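Side-chain contacts in putative transcription regulator (Lactobacillus plantarum, PDB 3K69), which probably binds DNA as a dimeric winged helix-turn-helix transcription regulator: residues 20-23 / 24-27; 129-132 / 133-137; 142-145 / 146-150. All blocks are in the same frame, centred on the assembly; numbering follows the deposited sequence.

The three contacts are local, each made along or at the end of a helix, and they follow one another in the chain. Contact 1 lies at the C-terminal end of helix 9-22, in what is probably the winged helix-turn-helix part; contact 2 lies near the end of the long helix 111-136, contact 3 on the helix that comes next. Contacts 1 and 3, with centres about 17 Å apart, are joined by a probable hydrogen bond between Asp22 OD2 and Gln144 NE2 of 2.9 Å. Contacts 2 and 3 come within about 4 Å at their nearest atoms without touching, and both meet the second subunit. Dimethyl sulfoxide, probably from the crystallisation liquor, sits about 3 Å from the Tyr131 side chain.

Contact 1. Residues 20-23 / 24-27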
ATOM      1  N   TYR A  20      -2.979  23.545  -8.411  1.00 19.11           N
ATOM      2  CA  TYR A  20      -3.869  24.686  -8.400  1.00 16.42           C
ATOM      3  C   TYR A  20      -3.064  25.972  -8.237  1.00 19.91           C
ATOM      4  O   TYR A  20      -3.248  26.945  -9.007  1.00 18.86           O
ATOM      5  CB  TYR A  20      -4.914  24.576  -7.301  1.00 17.69           C
ATOM      6  CG  TYR A  20      -5.955  25.668  -7.380  1.00 17.12           C
ATOM      7  CD1 TYR A  20      -7.110  25.489  -8.154  1.00 21.57           C
ATOM      8  CD2 TYR A  20      -5.779  26.894  -6.723  1.00 19.15           C
ATOM      9  CE1 TYR A  20      -8.091  26.489  -8.254  1.00 20.41           C
ATOM     10  CE2 TYR A  20      -6.764  27.919  -6.826  1.00 17.33           C
ATOM     11  CZ  TYR A  20      -7.921  27.693  -7.577  1.00 13.74           C
ATOM     12  OH  TYR A  20      -8.893  28.672  -7.712  1.00 14.97           O
ATOM     13  N   LEU A  21      -2.145  25.957  -7.270  1.00 17.97           N
ATOM     14  CA  LEU A  21      -1.278  27.112  -7.037  1.00 19.01           C
ATOM     15  C   LEU A  21      -0.359  27.438  -8.251  1.00 19.07           C
ATOM     16  O   LEU A  21      -0.107  28.602  -8.535  1.00 15.29           O
ATOM     17  CB  LEU A  21      -0.492  26.940  -5.740  1.00 17.20           C
ATOM     18  CG  LEU A  21      -1.363  26.903  -4.463  1.00 17.55           C
ATOM     19  CD1 LEU A  21      -0.589  26.510  -3.244  1.00 17.96           C
ATOM     20  CD2 LEU A  21      -2.153  28.198  -4.216  1.00 16.67           C
ATOM     21  N   ASP A  22       0.097  26.413  -8.961  1.00 17.71           N
ATOM     22  CA  ASP A  22       0.886  26.577 -10.186  1.00 19.45           C
ATOM     23  C   ASP A  22       0.056  27.313 -11.256  1.00 18.71           C
ATOM     24  O   ASP A  22       0.632  27.989 -12.076  1.00 20.25           O
ATOM     25  CB  ASP A  22       1.325  25.196 -10.722  1.00 19.72           C
ATOM     26  CG  ASP A  22       2.084  25.273 -12.036  1.00 23.50           C
ATOM     27  OD1 ASP A  22       3.257  25.705 -12.007  1.00 19.71           O
ATOM     28  OD2 ASP A  22       1.518  24.887 -13.082  1.00 22.56           O
ATOM     29  N   ALA A  23      -1.271  27.172 -11.244  1.00 18.52           N
ATOM     30  CA  ALA A  23      -2.144  27.838 -12.242  1.00 17.63           C
ATOM     31  C   ALA A  23      -2.444  29.268 -11.843  1.00 17.70           C
ATOM     32  O   ALA A  23      -3.015  30.027 -12.606  1.00 19.97           O
ATOM     33  CB  ALA A  23      -3.467  27.032 -12.457  1.00 16.44           C
ATOM     34  N   HIS A  24      -2.045  29.671 -10.642  1.00 17.61           N
ATOM     35  CA  HIS A  24      -2.417  30.970 -10.124  1.00 17.12           C
ATOM     36  C   HIS A  24      -1.227  31.606  -9.415  1.00 18.29           C
ATOM     37  O   HIS A  24      -1.356  32.102  -8.301  1.00 15.06           O
ATOM     38  CB  HIS A  24      -3.599  30.805  -9.169  1.00 18.83           C
ATOM     39  CG  HIS A  24      -4.867  30.407  -9.851  1.00 18.47           C
ATOM     40  ND1 HIS A  24      -5.307  29.097  -9.909  1.00 24.46           N
ATOM     41  CD2 HIS A  24      -5.757  31.136 -10.559  1.00 19.60           C
ATOM     42  CE1 HIS A  24      -6.430  29.049 -10.606  1.00 15.07           C
ATOM     43  NE2 HIS A  24      -6.728  30.273 -10.999  1.00 22.03           N
ATOM     44  N   ARG A  25      -0.072  31.606 -10.083  1.00 17.41           N
ATOM     45  CA  ARG A  25       1.180  32.065  -9.459  1.00 18.82           C
ATOM     46  C   ARG A  25       1.177  33.561  -9.186  1.00 19.80           C
ATOM     47  O   ARG A  25       1.948  34.015  -8.363  1.00 22.90           O
ATOM     48  CB  ARG A  25       2.406  31.709 -10.301  1.00 18.70           C
ATOM     49  CG  ARG A  25       2.797  30.268 -10.198  1.00 17.77           C
ATOM     50  CD  ARG A  25       3.760  29.871 -11.301  1.00 17.02           C
ATOM     51  NE  ARG A  25       4.124  28.457 -11.231  1.00 22.20           N
ATOM     52  CZ  ARG A  25       5.138  27.942 -10.529  1.00 25.06           C
ATOM     53  NH1 ARG A  25       5.937  28.710  -9.829  1.00 19.52           N
ATOM     54  NH2 ARG A  25       5.361  26.641 -10.540  1.00 26.86           N
ATOM     55  N   ASP A  26       0.295  34.308  -9.846  1.00 20.45           N
ATOM     56  CA  ASP A  26       0.099  35.737  -9.566  1.00 25.35           C
ATOM     57  C   ASP A  26      -0.747  36.076  -8.312  1.00 25.90           C
ATOM     58  O   ASP A  26      -1.046  37.214  -8.078  1.00 26.27           O
ATOM     59  CB  ASP A  26      -0.572  36.394 -10.794  1.00 26.53           C
ATOM     60  CG  ASP A  26      -2.026  35.823 -11.096  1.00 46.64           C
ATOM     61  OD1 ASP A  26      -2.465  34.768 -10.528  1.00 44.85           O
ATOM     62  OD2 ASP A  26      -2.750  36.449 -11.919  1.00 53.04           O
ATOM     63  N   SER A  27      -1.130  35.088  -7.520  1.00 23.78           N
ATOM     64  CA  SER A  27      -2.189  35.222  -6.533  1.00 23.43           C
ATOM     65  C   SER A  27      -1.786  34.546  -5.269  1.00 24.38           C
ATOM     66  O   SER A  27      -1.085  33.530  -5.288  1.00 26.48           O
ATOM     67  CB  SER A  27      -3.444  34.486  -7.018  1.00 24.30           C
ATOM     68  OG  SER A  27      -4.069  35.213  -8.035  1.00 26.97           O
TER
HETATM   69  O   HOH W   1       0.215  30.547  -6.387  1.00 19.36           O
HETATM   70  O   HOH W   2       0.267  30.583 -12.906  1.00 21.16           O
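Arg25 grips Asp22 side-on in a salt bridge, with two nitrogens on a single carboxylate oxygen. NH2 of Arg25 lies 2.7 Å from Asp22 OD1, on the anti lone pair of that oxygen, while NE of Arg25 reaches the same OD1 at 3.0 Å from above the carboxylate plane. The oxygen lies in the guanidinium plane, yet the two flat groups stand almost upright to each other, at 89°. Asp22 has CG anti to the backbone N (chi1 177°), and the arginine chain runs extended from CG to NE to meet it. Leu72 O takes a second bond from Arg25 NH2, and Asp22 OD2 turns to Gln144. His24 ND1 donates to Tyr20 O over 3.1 Å, nearly in its own ring plane; Ala23 N approaches that carbonyl from the opposite face. Following helix 9-22 the chain turns, through a type I turn from His24 to Ser27, toward helix 31-38, probably part of the helix-turn-helix. Water 2 links Asp22 O to Arg25 N. The imidazole also lies over one face of the Tyr20 ring as an offset stack, centroids 4.5 Å apart and planes at 30°, with His24 CE1 3.6 Å from Tyr20 CZ. Beyond the stack, Tyr20 OH bonds to Glu33 and its ring packs on Leu34.

Contact 2. Residues 129-132 / 133-137; sequences RQYR and AYYHQ
Tyr135 OH donates a hydrogen bond to Tyr131 OH over 2.8 Å, joining two side chains one helical turn apart. The same pair packs as a T-shaped stack: the edge of the Tyr135 ring points at one face of Tyr131, with planes at 83° and centroids 5.3 Å apart. CE2 of Tyr135 leads, 3.6 Å from Tyr131 CZ and displaced toward the rim of the ring. Different first torsions bring the rings together, since CG of Tyr131 is anti to the backbone N (chi1 179°) whereas CG of Tyr135 lies beside it (chi1 -61°). The hydroxyl bond and the ring contact together limit how far either ring can turn. Tyr83 stacks on Tyr135, and Phe124 of the second subunit packs against it as well. Arg132 leaves the helix extended to form salt bridges with Asp128 and Asp84; His136 NE2 bonds to the other oxygen of Asp84, so one carboxylate ties two turns to helix 79-86. Ala133 N holds Arg129 O at 2.9 Å, but the later backbone bonds are mostly weak. This i to i+4 aromatic pair lies near the C-terminal end of helix 111-136, whose packing against the second subunit is consistent with the dimerisation helix of a winged helix-turn-helix regulator.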
ATOM      1  N   ARG A 129       9.453  -0.258   0.498  1.00 13.30           N
ATOM      2  CA  ARG A 129      10.534   0.508  -0.125  1.00 17.25           C
ATOM      3  C   ARG A 129      10.474   0.402  -1.636  1.00 19.02           C
ATOM      4  O   ARG A 129      10.704   1.378  -2.316  1.00 19.19           O
ATOM      5  CB  ARG A 129      11.917   0.099   0.412  1.00 14.54           C
ATOM      6  CG  ARG A 129      12.165   0.731   1.756  1.00 17.54           C
ATOM      7  CD  ARG A 129      13.584   0.680   2.146  1.00 23.49           C
ATOM      8  NE  ARG A 129      13.996  -0.652   2.581  1.00 22.94           N
ATOM      9  CZ  ARG A 129      14.036  -1.046   3.852  1.00 20.73           C
ATOM     10  NH1 ARG A 129      13.619  -0.256   4.822  1.00 16.46           N
ATOM     11  NH2 ARG A 129      14.442  -2.264   4.144  1.00 21.00           N
ATOM     12  N   GLN A 130      10.137  -0.780  -2.157  1.00 18.55           N
ATOM     13  CA  GLN A 130      10.012  -0.973  -3.608  1.00 19.57           C
ATOM     14  C   GLN A 130       8.840  -0.132  -4.155  1.00 19.29           C
ATOM     15  O   GLN A 130       8.952   0.508  -5.197  1.00 20.53           O
ATOM     16  CB  GLN A 130       9.881  -2.458  -3.942  1.00 19.03           C
ATOM     17  CG  GLN A 130       9.543  -2.736  -5.416  1.00 25.24           C
ATOM     18  CD  GLN A 130      10.070  -4.071  -5.936  1.00 27.76           C
ATOM     19  OE1 GLN A 130      11.176  -4.491  -5.561  1.00 40.81           O
ATOM     20  NE2 GLN A 130       9.283  -4.741  -6.828  1.00 29.68           N
ATOM     21  N   TYR A 131       7.759  -0.060  -3.398  1.00 18.30           N
ATOM     22  CA  TYR A 131       6.619   0.795  -3.743  1.00 19.35           C
ATOM     23  C   TYR A 131       7.015   2.250  -3.806  1.00 18.99           C
ATOM     24  O   TYR A 131       6.716   2.959  -4.792  1.00 18.13           O
ATOM     25  CB  TYR A 131       5.472   0.583  -2.740  1.00 19.71           C
ATOM     26  CG  TYR A 131       4.243   1.430  -2.966  1.00 18.70           C
ATOM     27  CD1 TYR A 131       3.434   1.201  -4.036  1.00 19.12           C
ATOM     28  CD2 TYR A 131       3.879   2.439  -2.072  1.00 16.11           C
ATOM     29  CE1 TYR A 131       2.287   1.961  -4.254  1.00 19.03           C
ATOM     30  CE2 TYR A 131       2.767   3.207  -2.285  1.00 20.64           C
ATOM     31  CZ  TYR A 131       1.971   2.975  -3.391  1.00 22.43           C
ATOM     32  OH  TYR A 131       0.847   3.717  -3.664  1.00 24.22           O
ATOM     33  N   ARG A 132       7.684   2.715  -2.751  1.00 20.59           N
ATOM     34  CA  ARG A 132       8.028   4.121  -2.627  1.00 17.92           C
ATOM     35  C   ARG A 132       9.082   4.528  -3.649  1.00 19.83           C
ATOM     36  O   ARG A 132       9.000   5.635  -4.183  1.00 19.79           O
ATOM     37  CB  ARG A 132       8.430   4.453  -1.195  1.00 21.26           C
ATOM     38  CG  ARG A 132       7.263   4.453  -0.233  1.00 18.67           C
ATOM     39  CD  ARG A 132       7.686   4.593   1.226  1.00 19.92           C
ATOM     40  NE  ARG A 132       6.481   4.519   2.055  1.00 23.81           N
ATOM     41  CZ  ARG A 132       5.760   5.567   2.447  1.00 25.55           C
ATOM     42  NH1 ARG A 132       6.123   6.810   2.140  1.00 23.34           N
ATOM     43  NH2 ARG A 132       4.671   5.359   3.172  1.00 24.80           N
ATOM     44  N   ALA A 133       9.992   3.607  -3.989  1.00 16.96           N
ATOM     45  CA  ALA A 133      10.993   3.795  -5.082  1.00 18.77           C
ATOM     46  C   ALA A 133      10.325   4.197  -6.395  1.00 19.23           C
ATOM     47  O   ALA A 133      10.884   4.967  -7.175  1.00 21.08           O
ATOM     48  CB  ALA A 133      11.883   2.490  -5.299  1.00 16.05           C
ATOM     49  N   TYR A 134       9.133   3.673  -6.651  1.00 18.66           N
ATOM     50  CA  TYR A 134       8.419   4.013  -7.886  1.00 19.08           C
ATOM     51  C   TYR A 134       8.233   5.545  -8.034  1.00 19.07           C
ATOM     52  O   TYR A 134       8.579   6.128  -9.076  1.00 20.64           O
ATOM     53  CB  TYR A 134       7.063   3.292  -7.987  1.00 19.53           C
ATOM     54  CG  TYR A 134       6.236   3.808  -9.135  1.00 15.39           C
ATOM     55  CD1 TYR A 134       6.546   3.441 -10.453  1.00 18.07           C
ATOM     56  CD2 TYR A 134       5.241   4.743  -8.929  1.00 19.54           C
ATOM     57  CE1 TYR A 134       5.851   3.950 -11.500  1.00 18.48           C
ATOM     58  CE2 TYR A 134       4.516   5.231  -9.984  1.00 19.96           C
ATOM     59  CZ  TYR A 134       4.835   4.832 -11.271  1.00 21.07           C
ATOM     60  OH  TYR A 134       4.142   5.342 -12.335  1.00 19.89           O
ATOM     61  N   TYR A 135       7.712   6.185  -6.992  1.00 18.59           N
ATOM     62  CA  TYR A 135       7.433   7.617  -7.035  1.00 18.64           C
ATOM     63  C   TYR A 135       8.700   8.455  -7.111  1.00 18.22           C
ATOM     64  O   TYR A 135       8.702   9.485  -7.770  1.00 19.38           O
ATOM     65  CB  TYR A 135       6.596   8.039  -5.847  1.00 18.78           C
ATOM     66  CG  TYR A 135       5.234   7.381  -5.742  1.00 19.94           C
ATOM     67  CD1 TYR A 135       4.142   7.912  -6.409  1.00 18.29           C
ATOM     68  CD2 TYR A 135       5.023   6.295  -4.920  1.00 16.76           C
ATOM     69  CE1 TYR A 135       2.922   7.369  -6.279  1.00 23.21           C
ATOM     70  CE2 TYR A 135       3.781   5.725  -4.805  1.00 22.26           C
ATOM     71  CZ  TYR A 135       2.734   6.267  -5.493  1.00 22.02           C
ATOM     72  OH  TYR A 135       1.474   5.765  -5.393  1.00 18.08           O
ATOM     73  N   HIS A 136       9.801   7.981  -6.517  1.00 16.10           N
ATOM     74  CA  HIS A 136      11.058   8.719  -6.596  1.00 17.29           C
ATOM     75  C   HIS A 136      11.666   8.913  -7.983  1.00 17.73           C
ATOM     76  O   HIS A 136      12.548   9.773  -8.143  1.00 17.11           O
ATOM     77  CB  HIS A 136      12.110   8.140  -5.624  1.00 19.54           C
ATOM     78  CG  HIS A 136      11.861   8.532  -4.210  1.00 15.71           C
ATOM     79  ND1 HIS A 136      12.332   9.707  -3.673  1.00 19.53           N
ATOM     80  CD2 HIS A 136      11.074   7.979  -3.261  1.00 16.21           C
ATOM     81  CE1 HIS A 136      11.927   9.812  -2.418  1.00 18.84           C
ATOM     82  NE2 HIS A 136      11.142   8.788  -2.156  1.00 21.01           N
ATOM     83  N   GLN A 137      11.205   8.137  -8.963  1.00 18.22           N
ATOM     84  CA  GLN A 137      11.593   8.304 -10.351  1.00 19.31           C
ATOM     85  C   GLN A 137      11.081   9.581 -10.976  1.00 18.28           C
ATOM     86  O   GLN A 137      11.599   9.972 -12.004  1.00 17.05           O
ATOM     87  CB  GLN A 137      11.052   7.186 -11.248  1.00 18.70           C
ATOM     88  CG  GLN A 137      11.394   5.778 -10.846  1.00 21.33           C
ATOM     89  CD  GLN A 137      10.655   4.808 -11.711  1.00 25.23           C
ATOM     90  OE1 GLN A 137       9.460   4.574 -11.524  1.00 24.62           O
ATOM     91  NE2 GLN A 137      11.353   4.266 -12.701  1.00 27.33           N
TER

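Contact 3. Residues 142-145 / 146-150; sequences DLQA and DLNHH
Four consecutive i to i+4 backbone bonds carry the helix across Asp142 to His149, from Asp146 N to Asp142 O at 3.1 Å through to His149 N to Ala145 O at 2.8 Å, and His149 is the first residue to leave helical angles. On one flank the side chains of Gln144 and Asn148 lie side by side and point the same way, their amide planes only 17° apart. The touch between them is made by the methylene CG of Gln144, 3.8 Å from Asn148 ND2. That nitrogen also comes within 3.3 Å of Gln144 O, but at an angle too poor for a hydrogen bond. Two different first torsions bring the amides alongside each other: Asn148 CG is placed beside its own backbone N (chi1 -67°), whereas Gln144 has CG anti to the backbone N and the chain extended beyond. The Gln144 amide thus arrives at Asp22 of helix 9-22. Leu143 and Leu147, a turn apart, both meet Leu19 of that same helix and Thr119 of the second subunit, and Leu147 CB lies 3.4 Å from Gln144 O. Asp146 is buried and both of its carboxylate oxygens have partners: OD1 accepts from Phe153 N and OD2 bonds to OG1 of that same Thr119 of the second subunit. Past the helix end, His150 NE2 bonds to Asn115 of the second subunit. The helix is therefore wedged between helix 9-22 and the partner chain by mixed apolar and polar contacts, and both oxygens of the buried acid are satisfied, one within the chain and one across the dimer interface, which probably offsets the cost of burying the charge.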
ATOM      1  N   ASP A 142       6.584  15.792 -14.221  1.00 19.36           N
ATOM      2  CA  ASP A 142       6.103  14.545 -14.857  1.00 18.75           C
ATOM      3  C   ASP A 142       4.611  14.377 -14.605  1.00 18.88           C
ATOM      4  O   ASP A 142       3.878  13.947 -15.477  1.00 16.13           O
ATOM      5  CB  ASP A 142       6.849  13.328 -14.308  1.00 20.10           C
ATOM      6  CG  ASP A 142       8.347  13.374 -14.597  1.00 20.93           C
ATOM      7  OD1 ASP A 142       8.700  13.503 -15.771  1.00 23.34           O
ATOM      8  OD2 ASP A 142       9.174  13.286 -13.661  1.00 20.45           O
ATOM      9  N   LEU A 143       4.149  14.707 -13.395  1.00 20.74           N
ATOM     10  CA  LEU A 143       2.746  14.510 -13.074  1.00 18.76           C
ATOM     11  C   LEU A 143       1.898  15.484 -13.867  1.00 17.84           C
ATOM     12  O   LEU A 143       0.884  15.111 -14.423  1.00 17.76           O
ATOM     13  CB  LEU A 143       2.464  14.596 -11.568  1.00 16.20           C
ATOM     14  CG  LEU A 143       1.062  14.155 -11.078  1.00 21.99           C
ATOM     15  CD1 LEU A 143       1.142  13.595  -9.660  1.00 19.37           C
ATOM     16  CD2 LEU A 143       0.027  15.284 -11.162  1.00 16.76           C
ATOM     17  N   GLN A 144       2.328  16.721 -13.935  1.00 19.90           N
ATOM     18  CA  GLN A 144       1.670  17.707 -14.786  1.00 19.49           C
ATOM     19  C   GLN A 144       1.666  17.340 -16.260  1.00 18.88           C
ATOM     20  O   GLN A 144       0.653  17.559 -16.951  1.00 19.06           O
ATOM     21  CB  GLN A 144       2.300  19.063 -14.597  1.00 19.76           C
ATOM     22  CG  GLN A 144       1.588  20.143 -15.408  1.00 28.27           C
ATOM     23  CD  GLN A 144       2.022  21.505 -14.957  1.00 28.61           C
ATOM     24  OE1 GLN A 144       3.159  21.863 -15.168  1.00 30.90           O
ATOM     25  NE2 GLN A 144       1.141  22.245 -14.303  1.00 28.68           N
ATOM     26  N   ALA A 145       2.779  16.783 -16.751  1.00 16.81           N
ATOM     27  CA  ALA A 145       2.831  16.185 -18.103  1.00 17.15           C
ATOM     28  C   ALA A 145       1.737  15.143 -18.386  1.00 17.69           C
ATOM     29  O   ALA A 145       1.116  15.167 -19.446  1.00 18.30           O
ATOM     30  CB  ALA A 145       4.235  15.593 -18.389  1.00 17.36           C
ATOM     31  N   ASP A 146       1.528  14.221 -17.449  1.00 18.09           N
ATOM     32  CA  ASP A 146       0.490  13.201 -17.547  1.00 17.63           C
ATOM     33  C   ASP A 146      -0.954  13.778 -17.514  1.00 18.86           C
ATOM     34  O   ASP A 146      -1.834  13.333 -18.234  1.00 18.25           O
ATOM     35  CB  ASP A 146       0.607  12.169 -16.413  1.00 18.69           C
ATOM     36  CG  ASP A 146      -0.270  10.964 -16.669  1.00 20.96           C
ATOM     37  OD1 ASP A 146       0.156  10.070 -17.444  1.00 21.61           O
ATOM     38  OD2 ASP A 146      -1.405  10.954 -16.165  1.00 20.95           O
ATOM     39  N   LEU A 147      -1.168  14.743 -16.634  1.00 17.88           N
ATOM     40  CA  LEU A 147      -2.433  15.478 -16.533  1.00 19.18           C
ATOM     41  C   LEU A 147      -2.802  16.126 -17.854  1.00 19.30           C
ATOM     42  O   LEU A 147      -3.979  16.195 -18.188  1.00 18.64           O
ATOM     43  CB  LEU A 147      -2.263  16.580 -15.514  1.00 19.47           C
ATOM     44  CG  LEU A 147      -3.453  17.143 -14.770  1.00 34.45           C
ATOM     45  CD1 LEU A 147      -3.907  16.205 -13.621  1.00 27.28           C
ATOM     46  CD2 LEU A 147      -3.017  18.529 -14.263  1.00 26.21           C
ATOM     47  N   ASN A 148      -1.804  16.638 -18.571  1.00 18.13           N
ATOM     48  CA  ASN A 148      -2.026  17.279 -19.886  1.00 20.19           C
ATOM     49  C   ASN A 148      -2.029  16.289 -21.064  1.00 22.26           C
ATOM     50  O   ASN A 148      -2.764  16.484 -22.024  1.00 28.00           O
ATOM     51  CB  ASN A 148      -0.955  18.351 -20.162  1.00 18.72           C
ATOM     52  CG  ASN A 148      -1.049  19.543 -19.231  1.00 28.87           C
ATOM     53  OD1 ASN A 148      -2.133  19.936 -18.785  1.00 30.33           O
ATOM     54  ND2 ASN A 148       0.108  20.143 -18.940  1.00 31.24           N
ATOM     55  N   HIS A 149      -1.179  15.263 -21.014  1.00 18.37           N
ATOM     56  CA  HIS A 149      -1.187  14.196 -21.997  1.00 15.56           C
ATOM     57  C   HIS A 149      -1.350  12.852 -21.294  1.00 16.28           C
ATOM     58  O   HIS A 149      -0.383  12.270 -20.781  1.00 17.33           O
ATOM     59  CB  HIS A 149       0.064  14.198 -22.880  1.00 11.89           C
ATOM     60  CG  HIS A 149       0.031  13.154 -23.942  1.00 15.61           C
ATOM     61  ND1 HIS A 149      -0.811  13.242 -25.020  1.00 11.90           N
ATOM     62  CD2 HIS A 149       0.684  11.972 -24.070  1.00 13.69           C
ATOM     63  CE1 HIS A 149      -0.667  12.166 -25.778  1.00 18.06           C
ATOM     64  NE2 HIS A 149       0.233  11.378 -25.216  1.00 16.92           N
ATOM     65  N   HIS A 150      -2.594  12.379 -21.234  1.00 15.91           N
ATOM     66  CA  HIS A 150      -2.907  11.166 -20.499  1.00 16.49           C
ATOM     67  C   HIS A 150      -2.199   9.958 -21.097  1.00 16.62           C
ATOM     68  O   HIS A 150      -1.944   9.916 -22.277  1.00 17.98           O
ATOM     69  CB  HIS A 150      -4.432  10.935 -20.429  1.00 14.10           C
ATOM     70  CG  HIS A 150      -5.117  11.877 -19.494  1.00 18.14           C
ATOM     71  ND1 HIS A 150      -4.883  11.863 -18.142  1.00 15.32           N
ATOM     72  CD2 HIS A 150      -5.962  12.910 -19.718  1.00 17.73           C
ATOM     73  CE1 HIS A 150      -5.590  12.815 -17.565  1.00 17.58           C
ATOM     74  NE2 HIS A 150      -6.246  13.471 -18.500  1.00 16.77           N
TER